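DsrH (Allochromatium vinosum, PDB 2HY5) forms, together with DsrE and DsrF, a complex that probably handles sulfur in the oxidation of stored sulfur by this purple bacterium. Local coordinates at residues A24-Y38 / K56-R69. Residues are numbered along the deposited sequence; the frame is centred on the assembly and turned at random.
Sequences ATEGASVLLFEDGIY and KLKLYVLGPDLKAR
Arg-69 reaches Asp-35 with its CG anti to the carbonyl carbon (chi1 -70°) and the chain extended from there to NE, which brings the guanidinium up against Glu-34 O and Asp-35 OD2. In a side-on salt bridge NE and NH2 grip a single carboxylate oxygen, at 3.1 Å and 3.0 Å from Asp-35 OD2, which lies in the guanidinium plane; the carboxylate itself is turned 77° from that plane. At the other end NH1 hydrogen-bonds Asp-65 O and forms a second salt bridge, at 2.9 Å, with Asp-65 OD1, completing an Asp-35, Arg-69, Asp-65 network, while Glu-34 O sits over the centre of one guanidinium face. Asp-65 in turn takes the backbone N of Glu-34 on OD2 (2.7 Å), from above its carboxylate plane. A glutamine in place of Arg-69 would probably leave Asp-35 and Asp-65 without their shared positive charge and the Asp-35 side chain free to turn. Gln-15 of the neighbouring DsrE chain joins both Arg-69 NH2 and Asp-65 OD1, tying this network to the assembly. Next to it Ile-37 crosses Val-61 at about a right angle, Ile-37 CG1 lying 3.3 Å from Val-61 CG2, tighter than usual van der Waals contact. Earlier in both segments, strands 29-32 and 58-62 pair in parallel, with Tyr-60 N to Val-30 O (2.8 Å) among the bonds. Joined through helix 47-53, they make a beta-alpha-beta unit in the parallel sheet of this DsrEFH-like fold.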
loop_
_atom_site.group_PDB
_atom_site.type_symbol
_atom_site.label_atom_id
_atom_site.label_comp_id
_atom_site.label_asym_id
_atom_site.label_seq_id
_atom_site.Cartn_x
_atom_site.Cartn_y
_atom_site.Cartn_z
ATOM N N ALA C 24 -10.739 -4.321 20.355
ATOM C CA ALA C 24 -12.030 -3.656 20.518
ATOM C C ALA C 24 -12.684 -4.215 21.775
ATOM O O ALA C 24 -12.657 -5.423 22.003
ATOM C CB ALA C 24 -12.915 -3.917 19.310
ATOM N N THR C 25 -13.272 -3.346 22.590
ATOM C CA THR C 25 -13.907 -3.796 23.824
ATOM C C THR C 25 -15.427 -3.802 23.763
ATOM O O THR C 25 -16.031 -3.207 22.869
ATOM C CB THR C 25 -13.461 -2.933 25.022
ATOM O OG1 THR C 25 -13.761 -1.557 24.766
ATOM C CG2 THR C 25 -11.968 -3.085 25.255
ATOM N N GLU C 26 -16.033 -4.491 24.725
ATOM C CA GLU C 26 -17.484 -4.609 24.829
ATOM C C GLU C 26 -18.180 -3.273 24.603
ATOM O O GLU C 26 -17.855 -2.284 25.253
ATOM C CB GLU C 26 -17.856 -5.145 26.216
ATOM C CG GLU C 26 -19.341 -5.092 26.553
ATOM C CD GLU C 26 -20.136 -6.203 25.897
ATOM O OE1 GLU C 26 -19.839 -7.383 26.170
ATOM O OE2 GLU C 26 -21.060 -5.896 25.113
ATOM N N GLY C 27 -19.139 -3.252 23.682
ATOM C CA GLY C 27 -19.878 -2.032 23.416
ATOM C C GLY C 27 -19.348 -1.192 22.271
ATOM O O GLY C 27 -20.031 -0.284 21.794
ATOM N N ALA C 28 -18.131 -1.488 21.824
ATOM C CA ALA C 28 -17.530 -0.734 20.732
ATOM C C ALA C 28 -18.176 -1.099 19.402
ATOM O O ALA C 28 -18.854 -2.122 19.281
ATOM C CB ALA C 28 -16.030 -1.006 20.674
ATOM N N SER C 29 -17.967 -0.252 18.403
ATOM C CA SER C 29 -18.514 -0.500 17.081
ATOM C C SER C 29 -17.376 -0.659 16.087
ATOM O O SER C 29 -16.308 -0.071 16.252
ATOM C CB SER C 29 -19.421 0.652 16.651
ATOM O OG SER C 29 -20.561 0.738 17.487
ATOM N N VAL C 30 -17.610 -1.468 15.063
ATOM C CA VAL C 30 -16.617 -1.699 14.031
ATOM C C VAL C 30 -17.287 -1.534 12.676
ATOM O O VAL C 30 -18.344 -2.117 12.417
ATOM C CB VAL C 30 -16.023 -3.127 14.120
ATOM C CG1 VAL C 30 -14.997 -3.328 13.021
ATOM C CG2 VAL C 30 -15.377 -3.349 15.479
ATOM N N LEU C 31 -16.683 -0.719 11.818
ATOM C CA LEU C 31 -17.214 -0.502 10.483
ATOM C C LEU C 31 -16.245 -1.031 9.451
ATOM O O LEU C 31 -15.061 -0.676 9.447
ATOM C CB LEU C 31 -17.457 0.984 10.204
ATOM C CG LEU C 31 -17.838 1.256 8.739
ATOM C CD1 LEU C 31 -19.232 0.700 8.451
ATOM C CD2 LEU C 31 -17.798 2.742 8.457
ATOM N N LEU C 32 -16.765 -1.876 8.575
ATOM C CA LEU C 32 -15.981 -2.464 7.507
ATOM C C LEU C 32 -16.307 -1.698 6.234
ATOM O O LEU C 32 -17.471 -1.602 5.849
ATOM C CB LEU C 32 -16.372 -3.929 7.332
ATOM C CG LEU C 32 -16.254 -4.803 8.584
ATOM C CD1 LEU C 32 -16.909 -6.165 8.328
ATOM C CD2 LEU C 32 -14.784 -4.959 8.955
ATOM N N PHE C 33 -15.292 -1.125 5.596
ATOM C CA PHE C 33 -15.536 -0.418 4.350
ATOM C C PHE C 33 -14.382 -0.686 3.392
ATOM O O PHE C 33 -13.377 -1.274 3.786
ATOM C CB PHE C 33 -15.802 1.084 4.587
ATOM C CG PHE C 33 -14.601 1.887 5.013
ATOM C CD1 PHE C 33 -13.928 1.606 6.198
ATOM C CD2 PHE C 33 -14.182 2.974 4.250
ATOM C CE1 PHE C 33 -12.861 2.400 6.618
ATOM C CE2 PHE C 33 -13.119 3.772 4.663
ATOM C CZ PHE C 33 -12.456 3.485 5.849
ATOM N N GLU C 34 -14.537 -0.292 2.133
ATOM C CA GLU C 34 -13.526 -0.574 1.124
ATOM C C GLU C 34 -13.345 -2.093 1.085
ATOM O O GLU C 34 -14.328 -2.831 1.112
ATOM C CB GLU C 34 -12.207 0.142 1.452
ATOM C CG GLU C 34 -12.288 1.650 1.250
ATOM C CD GLU C 34 -10.965 2.361 1.469
ATOM O OE1 GLU C 34 -9.907 1.706 1.365
ATOM O OE2 GLU C 34 -10.987 3.583 1.731
ATOM N N ASP C 35 -12.103 -2.562 1.037
ATOM C CA ASP C 35 -11.838 -3.997 0.984
ATOM C C ASP C 35 -12.157 -4.739 2.287
ATOM O O ASP C 35 -12.173 -5.975 2.320
ATOM C CB ASP C 35 -10.379 -4.242 0.584
ATOM C CG ASP C 35 -10.108 -3.917 -0.880
ATOM O OD1 ASP C 35 -8.924 -3.943 -1.280
ATOM O OD2 ASP C 35 -11.069 -3.650 -1.643
ATOM N N GLY C 36 -12.407 -3.993 3.360
ATOM C CA GLY C 36 -12.741 -4.628 4.624
ATOM C C GLY C 36 -14.083 -5.342 4.538
ATOM O O GLY C 36 -14.385 -6.223 5.351
ATOM N N ILE C 37 -14.884 -4.951 3.547
ATOM C CA ILE C 37 -16.220 -5.512 3.295
ATOM C C ILE C 37 -16.256 -7.036 3.181
ATOM O O ILE C 37 -17.222 -7.680 3.586
ATOM C CB ILE C 37 -16.808 -4.897 1.993
ATOM C CG1 ILE C 37 -17.897 -3.895 2.348
ATOM C CG2 ILE C 37 -17.301 -5.979 1.035
ATOM C CD1 ILE C 37 -17.381 -2.697 3.061
ATOM N N TYR C 38 -15.200 -7.609 2.622
ATOM C CA TYR C 38 -15.154 -9.051 2.431
ATOM C C TYR C 38 -15.285 -9.841 3.734
ATOM O O TYR C 38 -15.770 -10.971 3.732
ATOM C CB TYR C 38 -13.868 -9.425 1.698
ATOM C CG TYR C 38 -13.803 -8.840 0.303
ATOM C CD1 TYR C 38 -12.813 -7.920 -0.045
ATOM C CD2 TYR C 38 -14.724 -9.216 -0.671
ATOM C CE1 TYR C 38 -12.743 -7.391 -1.328
ATOM C CE2 TYR C 38 -14.662 -8.696 -1.964
ATOM C CZ TYR C 38 -13.665 -7.781 -2.284
ATOM O OH TYR C 38 -13.573 -7.267 -3.559
ATOM N N LYS C 56 -19.923 -9.319 21.369
ATOM C CA LYS C 56 -19.625 -8.195 22.251
ATOM C C LYS C 56 -19.503 -6.852 21.543
ATOM O O LYS C 56 -19.495 -5.807 22.190
ATOM C CB LYS C 56 -18.348 -8.470 23.059
ATOM C CG LYS C 56 -17.022 -8.223 22.339
ATOM C CD LYS C 56 -16.803 -9.159 21.163
ATOM C CE LYS C 56 -15.312 -9.356 20.901
ATOM N NZ LYS C 56 -14.557 -8.073 20.826
ATOM N N LEU C 57 -19.420 -6.880 20.218
ATOM C CA LEU C 57 -19.287 -5.655 19.434
ATOM C C LEU C 57 -20.456 -5.470 18.476
ATOM O O LEU C 57 -21.144 -6.430 18.136
ATOM C CB LEU C 57 -18.006 -5.703 18.595
ATOM C CG LEU C 57 -16.670 -6.006 19.273
ATOM C CD1 LEU C 57 -15.600 -6.164 18.196
ATOM C CD2 LEU C 57 -16.307 -4.890 20.249
ATOM N N LYS C 58 -20.671 -4.228 18.046
ATOM C CA LYS C 58 -21.707 -3.913 17.070
ATOM C C LYS C 58 -20.939 -3.787 15.755
ATOM O O LYS C 58 -20.067 -2.927 15.628
ATOM C CB LYS C 58 -22.380 -2.577 17.395
ATOM C CG LYS C 58 -23.032 -2.514 18.765
ATOM C CD LYS C 58 -23.639 -1.138 19.006
ATOM C CE LYS C 58 -24.319 -1.058 20.362
ATOM N NZ LYS C 58 -24.994 0.255 20.565
ATOM N N LEU C 59 -21.245 -4.644 14.789
ATOM C CA LEU C 59 -20.544 -4.617 13.507
ATOM C C LEU C 59 -21.398 -4.002 12.406
ATOM O O LEU C 59 -22.603 -4.261 12.317
ATOM C CB LEU C 59 -20.146 -6.036 13.091
ATOM C CG LEU C 59 -19.331 -6.884 14.069
ATOM C CD1 LEU C 59 -18.978 -8.209 13.398
ATOM C CD2 LEU C 59 -18.069 -6.144 14.490
ATOM N N TYR C 60 -20.759 -3.192 11.568
ATOM C CA TYR C 60 -21.426 -2.525 10.455
ATOM C C TYR C 60 -20.590 -2.712 9.201
ATOM O O TYR C 60 -19.373 -2.870 9.281
ATOM C CB TYR C 60 -21.558 -1.025 10.721
ATOM C CG TYR C 60 -22.306 -0.681 11.981
ATOM C CD1 TYR C 60 -21.686 -0.759 13.228
ATOM C CD2 TYR C 60 -23.644 -0.298 11.930
ATOM C CE1 TYR C 60 -22.385 -0.462 14.395
ATOM C CE2 TYR C 60 -24.352 0.000 13.093
ATOM C CZ TYR C 60 -23.717 -0.086 14.318
ATOM O OH TYR C 60 -24.425 0.183 15.467
ATOM N N VAL C 61 -21.246 -2.691 8.048
ATOM C CA VAL C 61 -20.548 -2.837 6.781
ATOM C C VAL C 61 -21.090 -1.769 5.841
ATOM O O VAL C 61 -22.286 -1.496 5.839
ATOM C CB VAL C 61 -20.769 -4.255 6.184
ATOM C CG1 VAL C 61 -22.241 -4.495 5.899
ATOM C CG2 VAL C 61 -19.949 -4.418 4.918
ATOM N N LEU C 62 -20.211 -1.154 5.052
ATOM C CA LEU C 62 -20.640 -0.099 4.139
ATOM C C LEU C 62 -21.266 -0.673 2.869
ATOM O O LEU C 62 -20.585 -1.276 2.040
ATOM C CB LEU C 62 -19.451 0.811 3.796
ATOM C CG LEU C 62 -19.782 2.105 3.050
ATOM C CD1 LEU C 62 -20.677 3.006 3.900
ATOM C CD2 LEU C 62 -18.486 2.819 2.717
ATOM N N GLY C 63 -22.576 -0.478 2.736
ATOM C CA GLY C 63 -23.319 -0.983 1.593
ATOM C C GLY C 63 -22.763 -0.618 0.229
ATOM O O GLY C 63 -22.716 -1.470 -0.658
ATOM N N PRO C 64 -22.358 0.643 0.015
ATOM C CA PRO C 64 -21.808 1.051 -1.281
ATOM C C PRO C 64 -20.600 0.207 -1.696
ATOM O O PRO C 64 -20.480 -0.173 -2.862
ATOM C CB PRO C 64 -21.459 2.516 -1.053
ATOM C CG PRO C 64 -22.547 2.962 -0.129
ATOM C CD PRO C 64 -22.594 1.822 0.872
ATOM N N ASP C 65 -19.704 -0.079 -0.753
ATOM C CA ASP C 65 -18.535 -0.896 -1.068
ATOM C C ASP C 65 -18.943 -2.354 -1.275
ATOM O O ASP C 65 -18.380 -3.051 -2.120
ATOM C CB ASP C 65 -17.466 -0.771 0.029
ATOM C CG ASP C 65 -16.598 0.473 -0.146
ATOM O OD1 ASP C 65 -16.147 0.719 -1.288
ATOM O OD2 ASP C 65 -16.346 1.195 0.846
ATOM N N LEU C 66 -19.931 -2.810 -0.511
ATOM C CA LEU C 66 -20.420 -4.179 -0.655
ATOM C C LEU C 66 -20.949 -4.383 -2.064
ATOM O O LEU C 66 -20.574 -5.332 -2.753
ATOM C CB LEU C 66 -21.564 -4.446 0.329
ATOM C CG LEU C 66 -21.305 -5.189 1.636
ATOM C CD1 LEU C 66 -22.566 -5.124 2.488
ATOM C CD2 LEU C 66 -20.920 -6.641 1.353
ATOM N N LYS C 67 -21.835 -3.481 -2.483
ATOM C CA LYS C 67 -22.453 -3.559 -3.803
ATOM C C LYS C 67 -21.442 -3.419 -4.933
ATOM O O LYS C 67 -21.541 -4.097 -5.953
ATOM C CB LYS C 67 -23.515 -2.464 -3.966
ATOM C CG LYS C 67 -24.538 -2.347 -2.853
ATOM C CD LYS C 67 -25.405 -1.115 -3.092
ATOM C CE LYS C 67 -26.066 -0.599 -1.817
ATOM N NZ LYS C 67 -26.983 -1.587 -1.186
ATOM N N ALA C 68 -20.474 -2.532 -4.758
ATOM C CA ALA C 68 -19.467 -2.309 -5.780
ATOM C C ALA C 68 -18.661 -3.577 -6.036
ATOM O O ALA C 68 -18.199 -3.825 -7.153
ATOM C CB ALA C 68 -18.543 -1.188 -5.352
ATOM N N ARG C 69 -18.509 -4.388 -4.998
ATOM C CA ARG C 69 -17.739 -5.612 -5.129
ATOM C C ARG C 69 -18.560 -6.836 -5.519
ATOM O O ARG C 69 -18.038 -7.947 -5.575
ATOM C CB ARG C 69 -16.930 -5.830 -3.854
ATOM C CG ARG C 69 -15.807 -4.793 -3.741
ATOM C CD ARG C 69 -15.239 -4.694 -2.346
ATOM N NE ARG C 69 -14.133 -3.740 -2.265
ATOM C CZ ARG C 69 -14.270 -2.417 -2.299
ATOM N NH1 ARG C 69 -15.474 -1.868 -2.417
ATOM N NH2 ARG C 69 -13.200 -1.645 -2.190
HETATM O O HOH W 1 -11.828 -8.176 21.829
HETATM O O HOH W 2 -23.298 1.498 17.306
HETATM O O HOH W 3 -15.190 -8.355 -5.483
#